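Local atomic coordinates of substrate binding periplasmic protein (Ralstonia solanacearum, PDB entry 3LOP), a protein that probably binds leucine or related amino acids in the periplasm, between two lobes, for delivery to a membrane transporter. Residues A29-D34 and A273-K278; L252-P257 and G289-K294; D67-D72 and A96-P101; R63-M68 and E87-E92. All blocks are in the same frame, centred on the assembly; numbering follows the deposited sequence.

Contact 1. Residues A29-D34 and A273-K278. With EDO (1,2-ethanediol), chain C.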
loop_
_atom_site.group_PDB
_atom_site.type_symbol
_atom_site.label_atom_id
_atom_site.label_comp_id
_atom_site.label_asym_id
_atom_site.label_seq_id
_atom_site.Cartn_x
_atom_site.Cartn_y
_atom_site.Cartn_z
ATOM N N ALA A 29 0.413 0.596 12.354
ATOM C CA ALA A 29 -0.886 0.865 12.959
ATOM C C ALA A 29 -0.817 0.660 14.469
ATOM O O ALA A 29 -1.335 1.471 15.242
ATOM C CB ALA A 29 -1.947 -0.049 12.347
ATOM N N ARG A 30 -0.174 -0.425 14.887
ATOM C CA ARG A 30 -0.039 -0.728 16.306
ATOM C C ARG A 30 0.752 0.387 16.981
ATOM O O ARG A 30 0.422 0.813 18.089
ATOM C CB ARG A 30 0.672 -2.071 16.493
ATOM C CG ARG A 30 0.810 -2.504 17.947
ATOM C CD ARG A 30 1.418 -3.895 18.045
ATOM N NE ARG A 30 1.517 -4.364 19.426
ATOM C CZ ARG A 30 2.366 -3.880 20.328
ATOM N NH1 ARG A 30 3.202 -2.904 19.999
ATOM N NH2 ARG A 30 2.383 -4.375 21.558
ATOM N N LEU A 31 1.793 0.864 16.307
ATOM C CA LEU A 31 2.604 1.936 16.865
ATOM C C LEU A 31 1.752 3.179 17.082
ATOM O O LEU A 31 1.801 3.799 18.148
ATOM C CB LEU A 31 3.772 2.278 15.934
ATOM C CG LEU A 31 4.617 3.479 16.379
ATOM C CD1 LEU A 31 5.263 3.198 17.726
ATOM C CD2 LEU A 31 5.679 3.773 15.328
ATOM N N TYR A 32 0.968 3.553 16.074
ATOM C CA TYR A 32 0.147 4.741 16.232
ATOM C C TYR A 32 -0.844 4.606 17.381
ATOM O O TYR A 32 -0.990 5.522 18.190
ATOM C CB TYR A 32 -0.624 5.084 14.956
ATOM C CG TYR A 32 -1.361 6.386 15.143
ATOM C CD1 TYR A 32 -0.665 7.597 15.154
ATOM C CD2 TYR A 32 -2.717 6.401 15.468
ATOM C CE1 TYR A 32 -1.295 8.787 15.499
ATOM C CE2 TYR A 32 -3.358 7.586 15.816
ATOM C CZ TYR A 32 -2.638 8.771 15.835
ATOM O OH TYR A 32 -3.255 9.937 16.229
ATOM N N PHE A 33 -1.531 3.473 17.462
ATOM C CA PHE A 33 -2.501 3.300 18.531
ATOM C C PHE A 33 -1.852 3.227 19.911
ATOM O O PHE A 33 -2.408 3.744 20.875
ATOM C CB PHE A 33 -3.384 2.078 18.261
ATOM C CG PHE A 33 -4.343 2.273 17.114
ATOM C CD1 PHE A 33 -5.091 3.443 17.010
ATOM C CD2 PHE A 33 -4.498 1.295 16.139
ATOM C CE1 PHE A 33 -5.977 3.636 15.952
ATOM C CE2 PHE A 33 -5.384 1.480 15.076
ATOM C CZ PHE A 33 -6.121 2.651 14.984
ATOM N N ASP A 34 -0.681 2.603 20.016
ATOM C CA ASP A 34 0.000 2.545 21.310
ATOM C C ASP A 34 0.379 3.969 21.716
ATOM O O ASP A 34 0.269 4.345 22.876
ATOM C CB ASP A 34 1.271 1.689 21.239
ATOM C CG ASP A 34 0.979 0.201 21.202
ATOM O OD1 ASP A 34 -0.126 -0.206 21.617
ATOM O OD2 ASP A 34 1.869 -0.569 20.775
ATOM N N ALA A 273 10.011 5.993 19.786
ATOM C CA ALA A 273 10.820 6.166 20.987
ATOM C C ALA A 273 9.975 6.174 22.259
ATOM O O ALA A 273 10.316 5.517 23.243
ATOM C CB ALA A 273 11.637 7.454 20.889
ATOM N N ALA A 274 8.865 6.903 22.238
ATOM C CA ALA A 274 7.994 6.989 23.404
ATOM C C ALA A 274 7.384 5.647 23.797
ATOM O O ALA A 274 7.307 5.310 24.982
ATOM C CB ALA A 274 6.887 8.008 23.148
ATOM N N VAL A 275 6.937 4.889 22.801
ATOM C CA VAL A 275 6.324 3.588 23.041
ATOM C C VAL A 275 7.372 2.531 23.363
ATOM O O VAL A 275 7.099 1.575 24.090
ATOM C CB VAL A 275 5.501 3.139 21.806
ATOM C CG1 VAL A 275 5.052 1.693 21.956
ATOM C CG2 VAL A 275 4.295 4.050 21.637
ATOM N N GLY A 276 8.576 2.720 22.836
ATOM C CA GLY A 276 9.642 1.764 23.066
ATOM C C GLY A 276 9.497 0.588 22.121
ATOM O O GLY A 276 9.859 -0.542 22.453
ATOM N N ALA A 277 8.955 0.860 20.937
ATOM C CA ALA A 277 8.750 -0.164 19.919
ATOM C C ALA A 277 10.048 -0.408 19.154
ATOM O O ALA A 277 10.175 -0.039 17.985
ATOM C CB ALA A 277 7.644 0.274 18.961
ATOM N N LYS A 278 11.010 -1.034 19.824
ATOM C CA LYS A 278 12.305 -1.314 19.221
ATOM C C LYS A 278 12.196 -2.240 18.013
ATOM O O LYS A 278 13.007 -2.171 17.091
ATOM C CB LYS A 278 13.244 -1.932 20.260
ATOM C CG LYS A 278 14.670 -2.121 19.768
ATOM C CD LYS A 278 15.290 -0.792 19.361
ATOM C CE LYS A 278 16.668 -0.988 18.752
ATOM N NZ LYS A 278 17.575 -1.697 19.690
HETATM C C1 EDO C . -3.168 -0.694 20.431
HETATM O O1 EDO C . -2.178 -1.244 19.559
HETATM C C2 EDO C . -3.460 -1.678 21.557
HETATM O O2 EDO C . -4.126 -2.820 21.024
#
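With chi1 at 175°, L31 swings CG away from its backbone N, and chi2 near 62° carries CD1 over to A277 and V275. CB of D34 points toward V275 by its place on the helix, while chi1 of -75° sets the carboxylate beside the backbone N. CD1 of L31 lies 4.0 Å from CB of A277 and 4.1 Å from CB of V275, so one methyl touches both the last helical residue and the turn that follows. V275 meets D34 CB with both branches, CG1 at 3.8 Å and CG2 at 3.9 Å, the two side chains crossing at about a right angle. On the polar side, OD1 of D34 accepts a hydrogen bond of 3.1 Å from O1 of an ethanediol, which also binds L49 N. OD2 lies 2.8 Å from R30 NH1, but well out of the guanidinium plane, an attraction of charges alone. G276, with positive phi, ends the helix as the C-prime residue of a Schellman motif, A277 N reaching R272 O. The contact thus sets the C-terminal end of helix 263-275 against helix 19-38, where F33 leans on strand 47-53 and Y32 on helix 284-303.

Contact 2. Residues L252-P257 and G289-K294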
loop_
_atom_site.group_PDB
_atom_site.type_symbol
_atom_site.label_atom_id
_atom_site.label_comp_id
_atom_site.label_asym_id
_atom_site.label_seq_id
_atom_site.Cartn_x
_atom_site.Cartn_y
_atom_site.Cartn_z
ATOM N N LEU A 252 5.696 8.319 -5.193
ATOM C CA LEU A 252 5.480 8.521 -3.767
ATOM C C LEU A 252 4.010 8.857 -3.528
ATOM O O LEU A 252 3.497 9.818 -4.103
ATOM C CB LEU A 252 6.349 9.680 -3.272
ATOM C CG LEU A 252 7.866 9.542 -3.434
ATOM C CD1 LEU A 252 8.540 10.901 -3.272
ATOM C CD2 LEU A 252 8.383 8.556 -2.414
ATOM N N VAL A 253 3.338 8.067 -2.694
ATOM C CA VAL A 253 1.930 8.307 -2.376
ATOM C C VAL A 253 1.745 8.442 -0.864
ATOM O O VAL A 253 0.627 8.580 -0.363
ATOM C CB VAL A 253 1.023 7.175 -2.917
ATOM C CG1 VAL A 253 1.127 7.118 -4.432
ATOM C CG2 VAL A 253 1.409 5.840 -2.302
HETATM N N MSE A 254 2.865 8.404 -0.152
HETATM C CA MSE A 254 2.898 8.532 1.301
HETATM C C MSE A 254 4.085 9.407 1.686
HETATM O O MSE A 254 4.998 9.610 0.883
HETATM C CB MSE A 254 3.096 7.160 1.952
HETATM C CG MSE A 254 1.858 6.290 2.058
HETATM SE SE MSE A 254 0.649 6.939 3.410
HETATM C CE MSE A 254 -0.996 6.813 2.411
ATOM N N PRO A 255 4.082 9.953 2.913
ATOM C CA PRO A 255 5.209 10.786 3.341
ATOM C C PRO A 255 6.470 9.923 3.208
ATOM O O PRO A 255 6.462 8.741 3.558
ATOM C CB PRO A 255 4.864 11.098 4.793
ATOM C CG PRO A 255 3.367 11.197 4.753
ATOM C CD PRO A 255 2.980 10.011 3.892
ATOM N N ASN A 256 7.544 10.517 2.703
ATOM C CA ASN A 256 8.798 9.805 2.481
ATOM C C ASN A 256 9.630 9.609 3.746
ATOM O O ASN A 256 10.076 10.576 4.353
ATOM C CB ASN A 256 9.610 10.571 1.430
ATOM C CG ASN A 256 10.932 9.909 1.096
ATOM O OD1 ASN A 256 11.227 8.802 1.538
ATOM N ND2 ASN A 256 11.740 10.597 0.294
ATOM N N PRO A 257 9.841 8.347 4.162
ATOM C CA PRO A 257 10.633 8.058 5.363
ATOM C C PRO A 257 12.012 8.718 5.294
ATOM O O PRO A 257 12.609 9.039 6.323
ATOM C CB PRO A 257 10.732 6.536 5.352
ATOM C CG PRO A 257 9.456 6.124 4.719
ATOM C CD PRO A 257 9.312 7.101 3.577
ATOM N N GLY A 289 0.662 2.279 7.441
ATOM C CA GLY A 289 -0.170 1.778 8.523
ATOM C C GLY A 289 -0.409 2.838 9.586
ATOM O O GLY A 289 -1.509 2.952 10.134
ATOM N N PHE A 290 0.639 3.600 9.884
ATOM C CA PHE A 290 0.598 4.684 10.865
ATOM C C PHE A 290 -0.435 5.725 10.410
ATOM O O PHE A 290 -1.299 6.152 11.186
ATOM C CB PHE A 290 1.997 5.313 10.942
ATOM C CG PHE A 290 2.206 6.261 12.097
ATOM C CD1 PHE A 290 2.558 5.783 13.356
ATOM C CD2 PHE A 290 2.113 7.633 11.905
ATOM C CE1 PHE A 290 2.822 6.668 14.410
ATOM C CE2 PHE A 290 2.372 8.526 12.952
ATOM C CZ PHE A 290 2.728 8.041 14.204
ATOM N N VAL A 291 -0.343 6.114 9.142
ATOM C CA VAL A 291 -1.250 7.101 8.561
ATOM C C VAL A 291 -2.699 6.620 8.544
ATOM O O VAL A 291 -3.613 7.370 8.889
ATOM C CB VAL A 291 -0.801 7.472 7.122
ATOM C CG1 VAL A 291 -1.886 8.260 6.407
ATOM C CG2 VAL A 291 0.476 8.304 7.182
ATOM N N ALA A 292 -2.913 5.371 8.145
ATOM C CA ALA A 292 -4.267 4.832 8.103
ATOM C C ALA A 292 -4.870 4.839 9.502
ATOM O O ALA A 292 -6.025 5.230 9.694
ATOM C CB ALA A 292 -4.255 3.420 7.540
ATOM N N ALA A 293 -4.076 4.417 10.482
ATOM C CA ALA A 293 -4.541 4.383 11.862
ATOM C C ALA A 293 -4.897 5.779 12.366
ATOM O O ALA A 293 -5.896 5.955 13.057
ATOM C CB ALA A 293 -3.479 3.755 12.760
ATOM N N LYS A 294 -4.084 6.773 12.011
ATOM C CA LYS A 294 -4.343 8.139 12.453
ATOM C C LYS A 294 -5.620 8.692 11.822
ATOM O O LYS A 294 -6.391 9.388 12.479
ATOM C CB LYS A 294 -3.153 9.048 12.128
ATOM C CG LYS A 294 -3.283 10.431 12.750
ATOM C CD LYS A 294 -1.991 11.223 12.658
ATOM C CE LYS A 294 -2.133 12.557 13.377
ATOM N NZ LYS A 294 -0.872 13.347 13.319
#
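One turn beyond V291, the residue that selenomethionine M254 touches across this contact, K294 NZ is gripped twice: by E267 OE1 in a salt bridge and by V324 O in a hydrogen bond. The fold is that of a two-lobed periplasmic binding protein. Segment 252-257 follows strand 249-252, whose L252 pairs through its backbone with E344, and leads on to helix 263-275; this is consistent with one of the crossings between lobes that form the hinge in this family. Helix 284-303, which carries V291, also brings in R285 of the leucine pocket near its start.

The contact itself is small, burying 99 Å² in all, and wholly apolar. M254 points its selenium at the valine, the two side chains meeting tip to tip. The chain is bent at chi2 (-73°) and again at chi3 (134°), so SE rather than the end methyl bears on V291. SE stands 4.0 Å from CB of V291, 4.0 Å from CG2 and 4.1 Å from CG1, set against the whole fork of the valine rather than one branch. All three touching residues are buried. M254 also rests on K122, a residue of the magnesium site, and on F328, while V291 meets V264 of helix 263-275. Next along the loop, P255 packs on V287 and V264, and its ring adds a looser touch: CD of P255 lies 4.5 Å from CG2 of V291.

Contact 3. Residues D67-D72 and A96-P101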
loop_
_atom_site.group_PDB
_atom_site.type_symbol
_atom_site.label_atom_id
_atom_site.label_comp_id
_atom_site.label_asym_id
_atom_site.label_seq_id
_atom_site.Cartn_x
_atom_site.Cartn_y
_atom_site.Cartn_z
ATOM N N ASP A 67 -15.150 -13.348 11.082
ATOM C CA ASP A 67 -14.984 -13.808 12.458
ATOM C C ASP A 67 -14.687 -12.660 13.420
ATOM O O ASP A 67 -15.329 -12.537 14.466
ATOM C CB ASP A 67 -13.844 -14.834 12.562
ATOM C CG ASP A 67 -14.151 -16.138 11.863
ATOM O OD1 ASP A 67 -15.340 -16.501 11.741
ATOM O OD2 ASP A 67 -13.188 -16.826 11.439
HETATM N N MSE A 68 -13.718 -11.816 13.080
HETATM C CA MSE A 68 -13.366 -10.705 13.951
HETATM C C MSE A 68 -14.482 -9.662 14.087
HETATM O O MSE A 68 -14.652 -9.058 15.146
HETATM C CB MSE A 68 -12.050 -10.036 13.484
HETATM C CG MSE A 68 -10.772 -10.603 14.184
HETATM SE SE MSE A 68 -9.078 -9.818 13.677
HETATM C CE MSE A 68 -9.363 -10.270 11.976
ATOM N N ALA A 69 -15.254 -9.460 13.024
ATOM C CA ALA A 69 -16.338 -8.483 13.068
ATOM C C ALA A 69 -17.417 -8.897 14.059
ATOM O O ALA A 69 -18.130 -8.058 14.607
ATOM C CB ALA A 69 -16.948 -8.312 11.684
ATOM N N ARG A 70 -17.531 -10.200 14.289
ATOM C CA ARG A 70 -18.542 -10.724 15.195
ATOM C C ARG A 70 -18.088 -10.864 16.640
ATOM O O ARG A 70 -18.868 -10.637 17.565
ATOM C CB ARG A 70 -19.028 -12.078 14.684
ATOM C CG ARG A 70 -19.670 -11.998 13.313
ATOM C CD ARG A 70 -20.155 -13.350 12.842
ATOM N NE ARG A 70 -20.823 -13.248 11.549
ATOM C CZ ARG A 70 -21.455 -14.252 10.952
ATOM N NH1 ARG A 70 -21.508 -15.445 11.532
ATOM N NH2 ARG A 70 -22.043 -14.059 9.780
ATOM N N VAL A 71 -16.827 -11.228 16.833
ATOM C CA VAL A 71 -16.290 -11.438 18.172
ATOM C C VAL A 71 -15.590 -10.246 18.820
ATOM O O VAL A 71 -15.706 -10.038 20.030
ATOM C CB VAL A 71 -15.304 -12.630 18.174
ATOM C CG1 VAL A 71 -14.709 -12.817 19.563
ATOM C CG2 VAL A 71 -16.018 -13.894 17.725
ATOM N N ASP A 72 -14.874 -9.457 18.028
ATOM C CA ASP A 72 -14.136 -8.328 18.585
ATOM C C ASP A 72 -14.842 -6.976 18.658
ATOM O O ASP A 72 -14.241 -5.991 19.085
ATOM C CB ASP A 72 -12.810 -8.178 17.837
ATOM C CG ASP A 72 -11.913 -9.391 18.009
ATOM O OD1 ASP A 72 -11.617 -9.744 19.168
ATOM O OD2 ASP A 72 -11.508 -9.989 16.991
ATOM N N ALA A 96 -20.348 -5.405 3.947
ATOM C CA ALA A 96 -21.750 -4.996 3.980
ATOM C C ALA A 96 -22.496 -5.690 5.114
ATOM O O ALA A 96 -23.324 -5.086 5.793
ATOM C CB ALA A 96 -22.417 -5.321 2.649
ATOM N N GLU A 97 -22.196 -6.967 5.306
ATOM C CA GLU A 97 -22.843 -7.757 6.343
ATOM C C GLU A 97 -22.517 -7.236 7.738
ATOM O O GLU A 97 -23.377 -7.202 8.622
ATOM C CB GLU A 97 -22.401 -9.209 6.203
ATOM C CG GLU A 97 -22.910 -10.146 7.276
ATOM C CD GLU A 97 -22.432 -11.555 7.030
ATOM O OE1 GLU A 97 -22.914 -12.182 6.064
ATOM O OE2 GLU A 97 -21.558 -12.025 7.787
ATOM N N ALA A 98 -21.272 -6.819 7.929
ATOM C CA ALA A 98 -20.835 -6.312 9.219
ATOM C C ALA A 98 -20.983 -4.795 9.335
ATOM O O ALA A 98 -20.795 -4.241 10.414
ATOM C CB ALA A 98 -19.376 -6.702 9.456
ATOM N N ARG A 99 -21.330 -4.136 8.230
ATOM C CA ARG A 99 -21.447 -2.675 8.206
ATOM C C ARG A 99 -20.134 -2.120 8.739
ATOM O O ARG A 99 -20.104 -1.128 9.464
ATOM C CB ARG A 99 -22.614 -2.197 9.076
ATOM C CG ARG A 99 -23.976 -2.509 8.474
ATOM C CD ARG A 99 -25.122 -1.965 9.324
ATOM N NE ARG A 99 -25.177 -2.606 10.633
ATOM C CZ ARG A 99 -24.771 -2.047 11.767
ATOM N NH1 ARG A 99 -24.279 -0.815 11.769
ATOM N NH2 ARG A 99 -24.847 -2.730 12.903
ATOM N N LEU A 100 -19.045 -2.769 8.349
ATOM C CA LEU A 100 -17.715 -2.401 8.809
ATOM C C LEU A 100 -16.896 -1.635 7.782
ATOM O O LEU A 100 -16.578 -2.158 6.717
ATOM C CB LEU A 100 -16.954 -3.668 9.206
ATOM C CG LEU A 100 -15.634 -3.478 9.951
ATOM C CD1 LEU A 100 -15.910 -2.915 11.332
ATOM C CD2 LEU A 100 -14.911 -4.814 10.057
ATOM N N PRO A 101 -16.538 -0.381 8.091
ATOM C CA PRO A 101 -15.744 0.392 7.136
ATOM C C PRO A 101 -14.308 -0.119 7.064
ATOM O O PRO A 101 -13.719 -0.492 8.080
ATOM C CB PRO A 101 -15.830 1.815 7.685
ATOM C CG PRO A 101 -15.964 1.603 9.157
ATOM C CD PRO A 101 -16.927 0.440 9.251
HETATM O O HOH W 1 -20.688 -10.344 10.548
#
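The one charged link joins R70 to E97. NH2 of R70 gives a hydrogen bond of 2.9 Å to OE2 of E97, with an angle of 150° at the hydrogen. The oxygen sits at the edge of the guanidinium, a little off its plane, whereas the nitrogen comes from above the carboxylate, 52° out of that plane; the two flat groups are turned 37° against each other. Both side chains reach out extended, R70 from CG to NE and E97 beyond CG, so the bridge forms well away from the helix axes. OE2 also takes a salt bridge from R66 NE, so two arginines share one oxygen, which probably favours the charged carboxylate. Water adds a third connection: it accepts from R70 NE at 3.1 Å and donates weakly to OE2 of E97 at 3.3 Å.

These helices flank the parallel sheet of the first lobe: helix 58-71 leads into strand 74-78, and helix 94-98 into strand 102-103. A Schellman motif closes the latter helix, with R99 at C-prime in positive phi.

The apolar touches lie on the sheet side of the bridge. CB of A69 meets CB of A98 at 3.7 Å, small side chains that let the backbones come close, their CA atoms 6.3 Å apart. L100 follows with CD2, 4.4 Å from CB of A69, and rests on I9 and L77 of the strands.

Contact 4. Residues R63-M68 and E87-E92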
loop_
_atom_site.group_PDB
_atom_site.type_symbol
_atom_site.label_atom_id
_atom_site.label_comp_id
_atom_site.label_asym_id
_atom_site.label_seq_id
_atom_site.Cartn_x
_atom_site.Cartn_y
_atom_site.Cartn_z
ATOM N N ARG A 63 -12.695 -15.073 5.869
ATOM C CA ARG A 63 -13.031 -15.701 7.141
ATOM C C ARG A 63 -12.571 -14.863 8.330
ATOM O O ARG A 63 -13.315 -14.686 9.297
ATOM C CB ARG A 63 -12.427 -17.111 7.230
ATOM C CG ARG A 63 -13.118 -18.135 6.334
ATOM C CD ARG A 63 -12.766 -19.563 6.739
ATOM N NE ARG A 63 -11.380 -19.911 6.448
ATOM C CZ ARG A 63 -10.913 -20.174 5.231
ATOM N NH1 ARG A 63 -11.724 -20.134 4.183
ATOM N NH2 ARG A 63 -9.632 -20.479 5.062
ATOM N N ASN A 64 -11.348 -14.344 8.257
ATOM C CA ASN A 64 -10.811 -13.525 9.338
ATOM C C ASN A 64 -11.686 -12.316 9.637
ATOM O O ASN A 64 -12.056 -12.076 10.786
ATOM C CB ASN A 64 -9.407 -13.027 8.992
ATOM C CG ASN A 64 -8.340 -14.078 9.200
ATOM O OD1 ASN A 64 -8.619 -15.207 9.609
ATOM N ND2 ASN A 64 -7.102 -13.705 8.920
ATOM N N VAL A 65 -12.020 -11.553 8.601
ATOM C CA VAL A 65 -12.829 -10.362 8.802
ATOM C C VAL A 65 -14.212 -10.680 9.357
ATOM O O VAL A 65 -14.671 -10.024 10.285
ATOM C CB VAL A 65 -12.952 -9.547 7.499
ATOM C CG1 VAL A 65 -13.884 -8.353 7.712
ATOM C CG2 VAL A 65 -11.569 -9.051 7.079
ATOM N N ARG A 66 -14.872 -11.692 8.803
ATOM C CA ARG A 66 -16.196 -12.062 9.292
ATOM C C ARG A 66 -16.115 -12.491 10.759
ATOM O O ARG A 66 -16.916 -12.047 11.583
ATOM C CB ARG A 66 -16.786 -13.195 8.450
ATOM C CG ARG A 66 -18.118 -13.705 8.977
ATOM C CD ARG A 66 -18.819 -14.617 7.985
ATOM N NE ARG A 66 -19.422 -13.863 6.888
ATOM C CZ ARG A 66 -19.120 -14.034 5.605
ATOM N NH1 ARG A 66 -18.216 -14.937 5.249
ATOM N NH2 ARG A 66 -19.729 -13.307 4.678
ATOM N N ASP A 67 -15.150 -13.348 11.082
ATOM C CA ASP A 67 -14.984 -13.808 12.458
ATOM C C ASP A 67 -14.687 -12.660 13.420
ATOM O O ASP A 67 -15.329 -12.537 14.466
ATOM C CB ASP A 67 -13.844 -14.834 12.562
ATOM C CG ASP A 67 -14.151 -16.138 11.863
ATOM O OD1 ASP A 67 -15.340 -16.501 11.741
ATOM O OD2 ASP A 67 -13.188 -16.826 11.439
HETATM N N MSE A 68 -13.718 -11.816 13.080
HETATM C CA MSE A 68 -13.366 -10.705 13.951
HETATM C C MSE A 68 -14.482 -9.662 14.087
HETATM O O MSE A 68 -14.652 -9.058 15.146
HETATM C CB MSE A 68 -12.050 -10.036 13.484
HETATM C CG MSE A 68 -10.772 -10.603 14.184
HETATM SE SE MSE A 68 -9.078 -9.818 13.677
HETATM C CE MSE A 68 -9.363 -10.270 11.976
ATOM N N GLU A 87 -11.047 -7.271 -2.924
ATOM C CA GLU A 87 -12.155 -7.438 -3.857
ATOM C C GLU A 87 -13.069 -8.580 -3.418
ATOM O O GLU A 87 -14.272 -8.546 -3.678
ATOM C CB GLU A 87 -11.635 -7.649 -5.286
ATOM C CG GLU A 87 -10.910 -6.420 -5.831
ATOM C CD GLU A 87 -10.528 -6.529 -7.297
ATOM O OE1 GLU A 87 -10.401 -7.661 -7.808
ATOM O OE2 GLU A 87 -10.336 -5.474 -7.939
ATOM N N ALA A 88 -12.509 -9.578 -2.737
ATOM C CA ALA A 88 -13.319 -10.692 -2.247
ATOM C C ALA A 88 -14.190 -10.195 -1.091
ATOM O O ALA A 88 -15.360 -10.561 -0.979
ATOM C CB ALA A 88 -12.426 -11.843 -1.786
ATOM N N LEU A 89 -13.626 -9.355 -0.228
ATOM C CA LEU A 89 -14.402 -8.814 0.886
ATOM C C LEU A 89 -15.587 -8.021 0.347
ATOM O O LEU A 89 -16.672 -8.041 0.926
ATOM C CB LEU A 89 -13.543 -7.895 1.759
ATOM C CG LEU A 89 -12.432 -8.545 2.584
ATOM C CD1 LEU A 89 -11.613 -7.466 3.283
ATOM C CD2 LEU A 89 -13.040 -9.493 3.603
HETATM N N MSE A 90 -15.373 -7.317 -0.759
HETATM C CA MSE A 90 -16.431 -6.520 -1.369
HETATM C C MSE A 90 -17.438 -7.428 -2.075
HETATM O O MSE A 90 -18.635 -7.388 -1.794
HETATM C CB MSE A 90 -15.832 -5.526 -2.377
HETATM C CG MSE A 90 -14.806 -4.569 -1.775
HETATM SE SE MSE A 90 -14.136 -3.226 -3.017
HETATM C CE MSE A 90 -13.038 -4.332 -4.134
ATOM N N ARG A 91 -16.935 -8.258 -2.981
ATOM C CA ARG A 91 -17.765 -9.173 -3.757
ATOM C C ARG A 91 -18.619 -10.111 -2.911
ATOM O O ARG A 91 -19.804 -10.306 -3.190
ATOM C CB ARG A 91 -16.877 -10.001 -4.688
ATOM C CG ARG A 91 -17.629 -10.969 -5.584
ATOM C CD ARG A 91 -16.673 -11.852 -6.374
ATOM N NE ARG A 91 -15.682 -11.072 -7.111
ATOM C CZ ARG A 91 -14.398 -10.977 -6.775
ATOM N NH1 ARG A 91 -13.936 -11.619 -5.711
ATOM N NH2 ARG A 91 -13.575 -10.237 -7.507
ATOM N N GLU A 92 -18.017 -10.697 -1.882
ATOM C CA GLU A 92 -18.732 -11.629 -1.021
ATOM C C GLU A 92 -19.607 -10.953 0.034
ATOM O O GLU A 92 -20.256 -11.626 0.834
ATOM C CB GLU A 92 -17.735 -12.593 -0.377
ATOM C CG GLU A 92 -17.055 -13.482 -1.411
ATOM C CD GLU A 92 -16.046 -14.433 -0.812
ATOM O OE1 GLU A 92 -16.388 -15.122 0.171
ATOM O OE2 GLU A 92 -14.913 -14.501 -1.337
HETATM O O HOH W 2 -18.461 -15.362 2.140
#
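R66 turns the edge of its guanidinium to E92: the backbone O of E92 lies near the guanidinium plane, 4.2 Å from NH2 of R66, too far for a bond. NH1 works instead through a water, giving it a hydrogen bond of 3.1 Å; the water in turn donates to OE1 of E92 at 2.9 Å. With NH1 of R66 and OE1 of E92 5.4 Å apart, the opposite charges probably attract weakly, and the water makes the bonded link. NE of this arginine is held by a salt bridge to E97 OE2, and a bend at chi3 (-76°) after an extended start turns the guanidinium so that NE meets E97 while NH1 faces the water shared with E92. In the second helix R91 lays one face of its guanidinium over E87 O, which stands 3.7 Å from the plane, nearer the edge of the group than its centre.

Both helices are part of the alternating beta-alpha pattern of the first lobe. Helix 58-71 is the crossover from strand 47-53 to strand 74-78, and helix 83-91 comes next; T83, at its start, lines the leucine pocket, and the side chain of L89 is about 11 Å from the bound leucine.

V65 and L89 pack branch against branch. CD2 of L89 comes to 3.8 Å from CG2 of V65 and 3.9 Å from its CB, with CD1 of L89 also near CG2. Chi1 of L89 (-69°) sets CG beside the backbone N, and from there the branched end reaches V65. V94 touches both side chains, and T61 also lies against L89.

Overall arrangement
From the N terminus, helix 19-38 opens contact 1, which closes only at 273-278, a loop of 238 residues. Contacts 3 and 4 nest inside it. Both start from helix 58-71: contact 4 closes on helix 83-91, contact 3 a little later at the end of helix 94-98, so successive helices on the first lobe's parallel sheet are joined side by side. Their centres are 9 Å apart. Contact 2 opens later, at 252-257, and crosses contact 1, joining the loop after strand 249-252 to helix 284-303. Contact 1 ties helix 263-275 back to helix 19-38, and Y32, meeting F290 and K294, does the same for helix 284-303.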